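Local coordinates for orphan protein TM0875 (Thermotoga maritima, PDB 1O22) that is of unknown function but adopts a fold that was new when its structure was determined, built around a mixed beta-sheet with helices, at residues 22-27 with 158-163. Residues are numbered along the deposited sequence; the frame is centred on the assembly and turned at random.
Sequences LYYKKG and EYTFSV
Tyr23 holds CG between its backbone N and carbonyl carbon (chi1 67°), whereas Tyr159 turns CG anti to its carbonyl carbon (chi1 -66°), and the two side chains lie side by side, pointing the same way. They belong to an antiparallel strand pair in a mixed sheet, where 159-165, the outermost strand of the chain's sheet at this end, lies against 19-25. Tyr23 CD1 comes within 3.9 Å of Tyr159 CD1, the planes meeting obliquely at 68°. Tyrosine suits both places: the rings pack on helix 137-152, where Phe149 stacks on Tyr159, while the hydroxyl of Tyr23 hydrogen-bonds the carbonyl of Ser53 and that of Tyr159 the carbonyl of Glu54.

Leu22 with Ser162 and Tyr24 with Thr160 are hydrogen-bonded pairs, each closed by two N-H...O=C bonds. Tyr23 and Phe161 form a non-hydrogen-bonded pair with CB atoms 4.0 Å apart; beyond CB, the apolar Phe161 ring suits the helix-covered face, touching Met145 and Val141. On the other face, Thr160 and Ser162, small enough to leave room for the flat Tyr24 ring, bring their hydroxyls to its edge.

Past the last bridge, Lys26 N still bonds Glu158 O at 2.8 Å. The long, extended Lys26 chain spans the opposite backbone, its CG 3.9 Å from Thr160 CG2, and carries its amine to the carbonyl of Gly157. Lys25, also extended, lies alongside Glu158; NZ and OE1 remain 4.1 Å apart, beyond a salt bridge, although their opposite charges probably still attract. One water accepts from Lys25 NZ and donates to Glu158 OE1; another accepts from Lys25 NZ and donates to Tyr159 OH at 2.9 Å.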
ATOM      1  N   LEU A  22       3.316  -0.412 -16.584  1.00 20.96           N
ATOM      2  CA  LEU A  22       2.099   0.182 -17.146  1.00 22.88           C
ATOM      3  C   LEU A  22       1.591  -0.800 -18.174  1.00 20.12           C
ATOM      4  O   LEU A  22       2.350  -1.200 -19.045  1.00 22.88           O
ATOM      5  CB  LEU A  22       2.423   1.526 -17.814  1.00 23.60           C
ATOM      6  CG  LEU A  22       3.168   2.547 -16.961  1.00 29.63           C
ATOM      7  CD1 LEU A  22       3.606   3.753 -17.830  1.00 36.83           C
ATOM      8  CD2 LEU A  22       2.305   3.017 -15.818  1.00 34.92           C
ATOM      9  N   TYR A  23       0.339  -1.222 -18.066  1.00 18.15           N
ATOM     10  CA  TYR A  23      -0.208  -2.181 -19.012  1.00 15.79           C
ATOM     11  C   TYR A  23      -1.336  -1.521 -19.788  1.00 18.67           C
ATOM     12  O   TYR A  23      -1.948  -0.574 -19.303  1.00 17.42           O
ATOM     13  CB  TYR A  23      -0.678  -3.487 -18.325  1.00 17.08           C
ATOM     14  CG  TYR A  23      -1.866  -3.337 -17.401  1.00 17.32           C
ATOM     15  CD1 TYR A  23      -3.166  -3.415 -17.884  1.00 16.02           C
ATOM     16  CD2 TYR A  23      -1.676  -3.125 -16.038  1.00 14.98           C
ATOM     17  CE1 TYR A  23      -4.220  -3.247 -17.065  1.00 18.05           C
ATOM     18  CE2 TYR A  23      -2.734  -2.966 -15.210  1.00 16.88           C
ATOM     19  CZ  TYR A  23      -4.002  -3.053 -15.708  1.00 16.63           C
ATOM     20  OH  TYR A  23      -5.062  -2.867 -14.835  1.00 19.29           O
ATOM     21  N   TYR A  24      -1.585  -2.024 -21.004  1.00 18.23           N
ATOM     22  CA  TYR A  24      -2.555  -1.426 -21.918  1.00 19.75           C
ATOM     23  C   TYR A  24      -3.237  -2.501 -22.713  1.00 18.35           C
ATOM     24  O   TYR A  24      -2.557  -3.358 -23.293  1.00 16.62           O
ATOM     25  CB  TYR A  24      -1.851  -0.490 -22.945  1.00 20.15           C
ATOM     26  CG  TYR A  24      -0.925   0.539 -22.348  1.00 19.16           C
ATOM     27  CD1 TYR A  24      -1.410   1.758 -21.901  1.00 25.92           C
ATOM     28  CD2 TYR A  24       0.432   0.287 -22.217  1.00 23.16           C
ATOM     29  CE1 TYR A  24      -0.569   2.718 -21.345  1.00 22.52           C
ATOM     30  CE2 TYR A  24       1.293   1.248 -21.673  1.00 25.03           C
ATOM     31  CZ  TYR A  24       0.778   2.461 -21.234  1.00 28.47           C
ATOM     32  OH  TYR A  24       1.595   3.430 -20.686  1.00 31.55           O
ATOM     33  N   LYS A  25      -4.554  -2.430 -22.817  1.00 15.28           N
ATOM     34  CA  LYS A  25      -5.249  -3.301 -23.760  1.00 15.90           C
ATOM     35  C   LYS A  25      -4.855  -2.973 -25.227  1.00 17.25           C
ATOM     36  O   LYS A  25      -4.945  -1.818 -25.684  1.00 16.50           O
ATOM     37  CB  LYS A  25      -6.763  -3.269 -23.570  1.00 16.70           C
ATOM     38  CG  LYS A  25      -7.488  -4.467 -24.283  1.00 19.25           C
ATOM     39  CD  LYS A  25      -8.796  -4.763 -23.669  1.00 28.44           C
ATOM     40  CE  LYS A  25      -9.275  -6.126 -23.981  1.00 36.19           C
ATOM     41  NZ  LYS A  25     -10.693  -6.236 -23.527  1.00 41.08           N
ATOM     42  N   LYS A  26      -4.373  -3.989 -25.928  1.00 16.15           N
ATOM     43  CA  LYS A  26      -4.030  -3.866 -27.349  1.00 16.93           C
ATOM     44  C   LYS A  26      -5.161  -3.241 -28.148  1.00 18.02           C
ATOM     45  O   LYS A  26      -6.351  -3.521 -27.905  1.00 22.32           O
ATOM     46  CB  LYS A  26      -3.715  -5.209 -27.964  1.00 16.42           C
ATOM     47  CG  LYS A  26      -2.394  -5.784 -27.628  1.00 15.80           C
ATOM     48  CD  LYS A  26      -2.284  -7.199 -28.182  1.00 19.66           C
ATOM     49  CE  LYS A  26      -0.866  -7.776 -28.103  1.00 25.89           C
ATOM     50  NZ  LYS A  26      -0.807  -9.239 -28.534  1.00 16.24           N
ATOM     51  N   GLY A  27      -4.764  -2.391 -29.087  1.00 15.39           N
ATOM     52  CA  GLY A  27      -5.681  -1.718 -29.970  1.00 16.50           C
ATOM     53  C   GLY A  27      -6.271  -0.424 -29.455  1.00 16.52           C
ATOM     54  O   GLY A  27      -6.677   0.413 -30.258  1.00 16.08           O
ATOM     55  N   GLU A 158      -3.926 -10.147 -25.114  1.00 22.92           N
ATOM     56  CA  GLU A 158      -4.632  -8.928 -25.472  1.00 21.38           C
ATOM     57  C   GLU A 158      -4.039  -7.660 -24.878  1.00 18.56           C
ATOM     58  O   GLU A 158      -4.639  -6.607 -24.982  1.00 22.92           O
ATOM     59  CB  GLU A 158      -6.126  -9.073 -25.076  1.00 22.08           C
ATOM     60  CG  GLU A 158      -6.827 -10.123 -25.928  1.00 20.75           C
ATOM     61  CD  GLU A 158      -8.297 -10.343 -25.590  1.00 27.31           C
ATOM     62  OE1 GLU A 158      -8.834  -9.718 -24.663  1.00 29.03           O
ATOM     63  OE2 GLU A 158      -8.927 -11.178 -26.278  1.00 45.14           O
ATOM     64  N   TYR A 159      -2.873  -7.765 -24.263  1.00 19.07           N
ATOM     65  CA  TYR A 159      -2.178  -6.653 -23.609  1.00 20.91           C
ATOM     66  C   TYR A 159      -0.738  -6.476 -24.057  1.00 22.02           C
ATOM     67  O   TYR A 159      -0.062  -7.432 -24.429  1.00 20.58           O
ATOM     68  CB  TYR A 159      -2.164  -6.842 -22.066  1.00 21.63           C
ATOM     69  CG  TYR A 159      -3.543  -6.752 -21.485  1.00 17.84           C
ATOM     70  CD1 TYR A 159      -4.029  -5.567 -21.022  1.00 17.56           C
ATOM     71  CD2 TYR A 159      -4.382  -7.851 -21.487  1.00 23.90           C
ATOM     72  CE1 TYR A 159      -5.293  -5.468 -20.562  1.00 14.68           C
ATOM     73  CE2 TYR A 159      -5.656  -7.775 -21.023  1.00 23.99           C
ATOM     74  CZ  TYR A 159      -6.115  -6.571 -20.545  1.00 21.60           C
ATOM     75  OH  TYR A 159      -7.400  -6.486 -20.083  1.00 20.14           O
ATOM     76  N   THR A 160      -0.292  -5.229 -24.013  1.00 23.16           N
ATOM     77  CA  THR A 160       1.116  -4.902 -23.978  1.00 22.05           C
ATOM     78  C   THR A 160       1.415  -4.262 -22.625  1.00 21.55           C
ATOM     79  O   THR A 160       0.504  -3.828 -21.894  1.00 20.66           O
ATOM     80  CB  THR A 160       1.513  -3.944 -25.104  1.00 21.68           C
ATOM     81  OG1 THR A 160       0.887  -2.664 -24.934  1.00 26.09           O
ATOM     82  CG2 THR A 160       1.032  -4.446 -26.455  1.00 31.57           C
ATOM     83  N   PHE A 161       2.682  -4.214 -22.267  1.00 19.06           N
ATOM     84  CA  PHE A 161       3.085  -3.519 -21.034  1.00 19.29           C
ATOM     85  C   PHE A 161       4.486  -2.925 -21.175  1.00 21.75           C
ATOM     86  O   PHE A 161       5.275  -3.403 -21.976  1.00 22.70           O
ATOM     87  CB  PHE A 161       2.948  -4.435 -19.803  1.00 20.54           C
ATOM     88  CG  PHE A 161       3.767  -5.696 -19.872  1.00 17.76           C
ATOM     89  CD1 PHE A 161       5.089  -5.692 -19.467  1.00 18.60           C
ATOM     90  CD2 PHE A 161       3.215  -6.878 -20.355  1.00 21.70           C
ATOM     91  CE1 PHE A 161       5.879  -6.840 -19.574  1.00 24.86           C
ATOM     92  CE2 PHE A 161       3.982  -8.020 -20.436  1.00 26.46           C
ATOM     93  CZ  PHE A 161       5.323  -8.004 -20.047  1.00 26.24           C
ATOM     94  N   SER A 162       4.770  -1.851 -20.448  1.00 22.11           N
ATOM     95  CA  SER A 162       6.140  -1.328 -20.346  1.00 24.69           C
ATOM     96  C   SER A 162       6.614  -1.290 -18.897  1.00 25.97           C
ATOM     97  O   SER A 162       5.819  -1.114 -17.955  1.00 21.19           O
ATOM     98  CB  SER A 162       6.257   0.080 -20.933  1.00 25.59           C
ATOM     99  OG  SER A 162       5.324   0.945 -20.312  1.00 35.19           O
ATOM    100  N   VAL A 163       7.931  -1.424 -18.748  1.00 25.73           N
ATOM    101  CA  VAL A 163       8.586  -1.483 -17.462  1.00 27.75           C
ATOM    102  C   VAL A 163       9.521  -0.275 -17.316  1.00 29.01           C
ATOM    103  O   VAL A 163      10.195   0.097 -18.264  1.00 30.76           O
ATOM    104  CB  VAL A 163       9.391  -2.763 -17.356  1.00 27.47           C
ATOM    105  CG1 VAL A 163       9.925  -2.944 -15.911  1.00 33.29           C
ATOM    106  CG2 VAL A 163       8.552  -3.936 -17.758  1.00 24.83           C
TER
HETATM  107  O   HOH W   1      -9.647  -7.967 -21.095  1.00 32.96           O
HETATM  108  O   HOH W   2     -11.668  -8.354 -25.281  1.00 39.86           O